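Local coordinates for putative gdp-fucose protein o-fucosyltransferase 1 (Caenorhabditis elegans, PDB 3ZY2), which belongs to the GDP-fucose protein O-fucosyltransferase family and has a GT-B-type fold with guanosine-5'-diphosphate bound in the model, at residues S180-W193 and S337-Q349. Sequence-based numbering, arbitrary orientation.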
# COMPACT_ATOMS: atom_id res chain seq x y z
N SER A 180 -0.00 12.03 -10.95
CA SER A 180 -0.04 13.31 -10.21
C SER A 180 -1.37 14.04 -10.37
O SER A 180 -2.04 13.95 -11.42
CB SER A 180 1.08 14.24 -10.68
OG SER A 180 0.97 14.47 -12.08
N LYS A 181 -1.71 14.80 -9.34
CA LYS A 181 -2.89 15.65 -9.37
C LYS A 181 -2.58 16.96 -10.07
O LYS A 181 -1.47 17.49 -9.96
CB LYS A 181 -3.38 15.91 -7.95
CG LYS A 181 -3.73 14.63 -7.19
CD LYS A 181 -4.58 14.89 -5.97
CE LYS A 181 -4.89 13.58 -5.26
NZ LYS A 181 -6.00 13.67 -4.26
N GLY A 182 -3.59 17.52 -10.75
CA GLY A 182 -3.41 18.80 -11.46
C GLY A 182 -2.77 19.91 -10.63
O GLY A 182 -2.04 20.75 -11.15
N LYS A 183 -3.05 19.90 -9.32
CA LYS A 183 -2.57 20.91 -8.38
C LYS A 183 -1.05 21.01 -8.29
O LYS A 183 -0.51 22.06 -7.92
CB LYS A 183 -3.17 20.63 -6.99
CG LYS A 183 -2.99 21.69 -5.91
CD LYS A 183 -4.23 21.68 -5.00
CE LYS A 183 -4.12 22.62 -3.79
NZ LYS A 183 -3.26 22.04 -2.71
N VAL A 184 -0.34 19.92 -8.60
CA VAL A 184 1.11 19.98 -8.44
C VAL A 184 1.83 20.13 -9.78
O VAL A 184 3.05 20.24 -9.81
CB VAL A 184 1.71 18.75 -7.70
CG1 VAL A 184 1.10 18.63 -6.28
CG2 VAL A 184 1.58 17.45 -8.53
N TRP A 185 1.08 20.15 -10.88
CA TRP A 185 1.73 20.19 -12.21
C TRP A 185 2.60 21.44 -12.37
O TRP A 185 3.68 21.36 -13.01
CB TRP A 185 0.74 20.09 -13.36
CG TRP A 185 0.02 18.79 -13.43
CD1 TRP A 185 0.40 17.61 -12.85
CD2 TRP A 185 -1.16 18.51 -14.18
NE1 TRP A 185 -0.52 16.62 -13.15
CE2 TRP A 185 -1.48 17.15 -13.96
CE3 TRP A 185 -2.01 19.29 -14.98
CZ2 TRP A 185 -2.60 16.55 -14.54
CZ3 TRP A 185 -3.12 18.70 -15.54
CH2 TRP A 185 -3.42 17.33 -15.32
N SER A 186 2.18 22.57 -11.81
CA SER A 186 2.96 23.80 -11.91
C SER A 186 4.32 23.75 -11.23
O SER A 186 5.19 24.55 -11.53
CB SER A 186 2.14 24.99 -11.40
OG SER A 186 1.89 24.83 -10.02
N ILE A 187 4.53 22.78 -10.33
CA ILE A 187 5.83 22.63 -9.68
C ILE A 187 6.93 22.28 -10.70
O ILE A 187 8.11 22.51 -10.43
CB ILE A 187 5.73 21.63 -8.48
CG1 ILE A 187 4.73 22.20 -7.47
CG2 ILE A 187 7.10 21.37 -7.80
CD1 ILE A 187 4.43 21.25 -6.30
N GLN A 188 6.55 21.76 -11.88
CA GLN A 188 7.54 21.49 -12.92
C GLN A 188 8.34 22.75 -13.29
O GLN A 188 9.47 22.66 -13.77
CB GLN A 188 6.84 20.91 -14.14
CG GLN A 188 7.80 20.33 -15.20
CD GLN A 188 8.22 18.88 -14.93
OE1 GLN A 188 7.39 18.02 -14.62
NE2 GLN A 188 9.51 18.59 -15.08
N LYS A 189 7.77 23.93 -13.01
CA LYS A 189 8.48 25.22 -13.22
C LYS A 189 9.88 25.19 -12.56
O LYS A 189 10.85 25.78 -13.06
CB LYS A 189 7.64 26.38 -12.67
CG LYS A 189 8.34 27.70 -12.64
CD LYS A 189 7.42 28.78 -12.09
CE LYS A 189 8.20 29.86 -11.36
NZ LYS A 189 9.16 30.59 -12.25
N TYR A 190 9.96 24.47 -11.44
CA TYR A 190 11.15 24.47 -10.59
C TYR A 190 12.09 23.32 -10.89
O TYR A 190 13.09 23.16 -10.20
CB TYR A 190 10.75 24.47 -9.11
CG TYR A 190 9.87 25.63 -8.76
CD1 TYR A 190 10.41 26.88 -8.58
CD2 TYR A 190 8.50 25.47 -8.66
CE1 TYR A 190 9.61 27.98 -8.27
CE2 TYR A 190 7.68 26.55 -8.34
CZ TYR A 190 8.25 27.79 -8.16
OH TYR A 190 7.45 28.86 -7.85
N LEU A 191 11.78 22.55 -11.93
CA LEU A 191 12.71 21.51 -12.42
C LEU A 191 13.32 22.01 -13.72
O LEU A 191 12.70 21.92 -14.79
CB LEU A 191 12.02 20.16 -12.61
CG LEU A 191 11.35 19.57 -11.36
CD1 LEU A 191 10.85 18.17 -11.62
CD2 LEU A 191 12.21 19.58 -10.10
N ARG A 192 14.54 22.53 -13.61
CA ARG A 192 15.26 23.13 -14.73
C ARG A 192 16.43 22.22 -15.04
O ARG A 192 17.22 21.91 -14.15
CB ARG A 192 15.77 24.51 -14.32
CG ARG A 192 16.59 25.19 -15.42
CD ARG A 192 16.91 26.62 -15.07
NE ARG A 192 15.68 27.42 -14.96
CZ ARG A 192 15.62 28.66 -14.51
NH1 ARG A 192 16.72 29.30 -14.12
NH2 ARG A 192 14.45 29.28 -14.44
N TRP A 193 16.57 21.81 -16.30
CA TRP A 193 17.66 20.91 -16.68
C TRP A 193 19.01 21.46 -16.30
O TRP A 193 19.27 22.66 -16.41
CB TRP A 193 17.64 20.56 -18.18
CG TRP A 193 16.33 19.94 -18.56
CD1 TRP A 193 15.30 20.56 -19.22
CD2 TRP A 193 15.88 18.62 -18.24
NE1 TRP A 193 14.24 19.68 -19.34
CE2 TRP A 193 14.57 18.49 -18.75
CE3 TRP A 193 16.45 17.53 -17.57
CZ2 TRP A 193 13.81 17.31 -18.60
CZ3 TRP A 193 15.71 16.35 -17.43
CH2 TRP A 193 14.41 16.25 -17.96
N SER A 337 5.98 12.11 -21.93
CA SER A 337 5.40 13.28 -22.61
C SER A 337 4.90 14.31 -21.60
O SER A 337 4.98 15.51 -21.86
CB SER A 337 4.24 12.89 -23.55
OG SER A 337 4.69 12.54 -24.86
N HIS A 338 4.40 13.84 -20.45
CA HIS A 338 3.78 14.77 -19.47
C HIS A 338 4.83 15.70 -18.88
O HIS A 338 4.56 16.88 -18.64
CB HIS A 338 3.03 13.98 -18.38
CG HIS A 338 2.01 14.77 -17.60
ND1 HIS A 338 1.64 16.09 -17.83
CD2 HIS A 338 1.25 14.35 -16.56
CE1 HIS A 338 0.71 16.43 -16.95
NE2 HIS A 338 0.46 15.40 -16.17
N ILE A 339 6.06 15.20 -18.72
CA ILE A 339 7.18 16.06 -18.31
C ILE A 339 7.30 17.25 -19.29
O ILE A 339 7.38 18.41 -18.87
CB ILE A 339 8.52 15.29 -18.31
CG1 ILE A 339 8.56 14.30 -17.15
CG2 ILE A 339 9.67 16.32 -18.17
CD1 ILE A 339 9.73 13.33 -17.23
N VAL A 340 7.28 16.95 -20.58
CA VAL A 340 7.44 17.99 -21.59
C VAL A 340 6.26 18.97 -21.54
O VAL A 340 6.47 20.19 -21.58
CB VAL A 340 7.52 17.44 -23.02
CG1 VAL A 340 7.79 18.57 -24.01
CG2 VAL A 340 8.61 16.39 -23.14
N LYS A 341 5.04 18.44 -21.49
CA LYS A 341 3.84 19.29 -21.44
C LYS A 341 3.91 20.26 -20.26
O LYS A 341 3.68 21.47 -20.45
CB LYS A 341 2.58 18.41 -21.32
CG LYS A 341 1.27 19.19 -21.21
CD LYS A 341 1.10 20.11 -22.43
CE LYS A 341 -0.34 20.58 -22.63
NZ LYS A 341 -0.93 21.27 -21.42
N ARG A 342 4.24 19.76 -19.07
CA ARG A 342 4.34 20.63 -17.88
C ARG A 342 5.46 21.67 -17.99
O ARG A 342 5.30 22.82 -17.53
CB ARG A 342 4.54 19.79 -16.62
CG ARG A 342 3.33 18.91 -16.30
CD ARG A 342 3.46 18.22 -14.95
NE ARG A 342 4.69 17.43 -14.85
CZ ARG A 342 4.72 16.10 -14.76
NH1 ARG A 342 3.60 15.38 -14.79
NH2 ARG A 342 5.89 15.49 -14.62
N GLU A 343 6.59 21.27 -18.56
CA GLU A 343 7.69 22.20 -18.73
C GLU A 343 7.25 23.32 -19.68
O GLU A 343 7.45 24.52 -19.41
CB GLU A 343 8.95 21.48 -19.24
CG GLU A 343 10.10 22.49 -19.43
CD GLU A 343 11.46 21.85 -19.68
OE1 GLU A 343 11.59 20.66 -19.39
OE2 GLU A 343 12.38 22.58 -20.11
N ARG A 344 6.63 22.93 -20.77
CA ARG A 344 6.17 23.91 -21.75
C ARG A 344 5.09 24.81 -21.19
O ARG A 344 5.04 26.00 -21.49
CB ARG A 344 5.71 23.23 -23.03
CG ARG A 344 6.88 22.53 -23.73
CD ARG A 344 6.40 21.83 -25.02
NE ARG A 344 5.98 22.79 -26.07
CZ ARG A 344 6.82 23.48 -26.84
NH1 ARG A 344 8.14 23.32 -26.70
NH2 ARG A 344 6.35 24.33 -27.75
N ASP A 345 4.25 24.25 -20.32
CA ASP A 345 3.20 25.06 -19.70
C ASP A 345 3.72 26.04 -18.66
O ASP A 345 3.15 27.12 -18.50
CB ASP A 345 2.23 24.12 -19.01
CG ASP A 345 1.26 23.43 -19.97
OD1 ASP A 345 1.16 23.81 -21.16
OD2 ASP A 345 0.54 22.52 -19.48
N HIS A 346 4.76 25.64 -17.91
CA HIS A 346 5.09 26.31 -16.64
C HIS A 346 6.48 26.88 -16.46
O HIS A 346 6.67 27.68 -15.54
CB HIS A 346 4.81 25.38 -15.46
CG HIS A 346 3.39 24.90 -15.39
ND1 HIS A 346 2.33 25.75 -15.09
CD2 HIS A 346 2.85 23.67 -15.59
CE1 HIS A 346 1.21 25.05 -15.12
NE2 HIS A 346 1.49 23.80 -15.42
N ALA A 347 7.45 26.48 -17.28
CA ALA A 347 8.83 26.93 -17.06
C ALA A 347 8.97 28.43 -17.24
O ALA A 347 9.72 29.08 -16.51
CB ALA A 347 9.81 26.21 -17.97
N GLY A 348 8.23 28.95 -18.21
CA GLY A 348 8.25 30.37 -18.49
C GLY A 348 7.03 31.08 -17.97
O GLY A 348 6.15 30.51 -17.31
N GLN A 349 6.98 32.35 -18.30
CA GLN A 349 5.92 33.18 -17.85
C GLN A 349 4.63 32.87 -18.58
O GLN A 349 3.55 33.05 -18.03
CB GLN A 349 6.35 34.62 -18.07
CG GLN A 349 5.76 35.55 -17.15
CD GLN A 349 6.21 36.97 -17.42
OE1 GLN A 349 6.78 37.64 -16.55
NE2 GLN A 349 5.94 37.45 -18.61
O HOH W 1 11.39 20.21 -16.52
O HOH W 2 11.52 28.08 -14.60
O HOH W 3 14.53 23.44 -18.09
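Arg342 takes hold of Gln188 side-on: NE and NH2 both donate to Gln188 OE1, at 2.8 and 2.9 Å. Gln188 CG stands anti to the backbone N (chi1 -168°) and the chain bends at chi2, bringing the amide to the guanidinium edge. The two groups are nearly coplanar, 16° apart, and the NE bond falls on a lone pair of OE1. Gln188 NE2 passes Ile339 CG2 and donates to a water that also bonds Leu191 O and Glu343 OE1. Glu343 OE1 also accepts a hydrogen bond from Trp193 NE1, 2.8 Å away, through its syn lone pair; the oxygen lies 26° out of the indole plane. Four residues beyond Arg342, one face of the His346 ring takes Ser186 CA of the 3-10 segment 186-190 over its centre, 3.6 Å from the centroid, a CH-pi contact, while the His338 edge meets the Trp185 face, T-shaped. The fold is GT-B: loop 180-193 follows strand 168-171 of one parallel sheet, and helix 335-346 packs on strand 327-330 of the other, the side chain of Ile339 about 6 Å from the bound GDP. In the second shell, Asp25 of helix 20-37 salt-bridges Arg342 NH1 and hydrogen-bonds Ser180 OG, which accepts from Trp185 NE1.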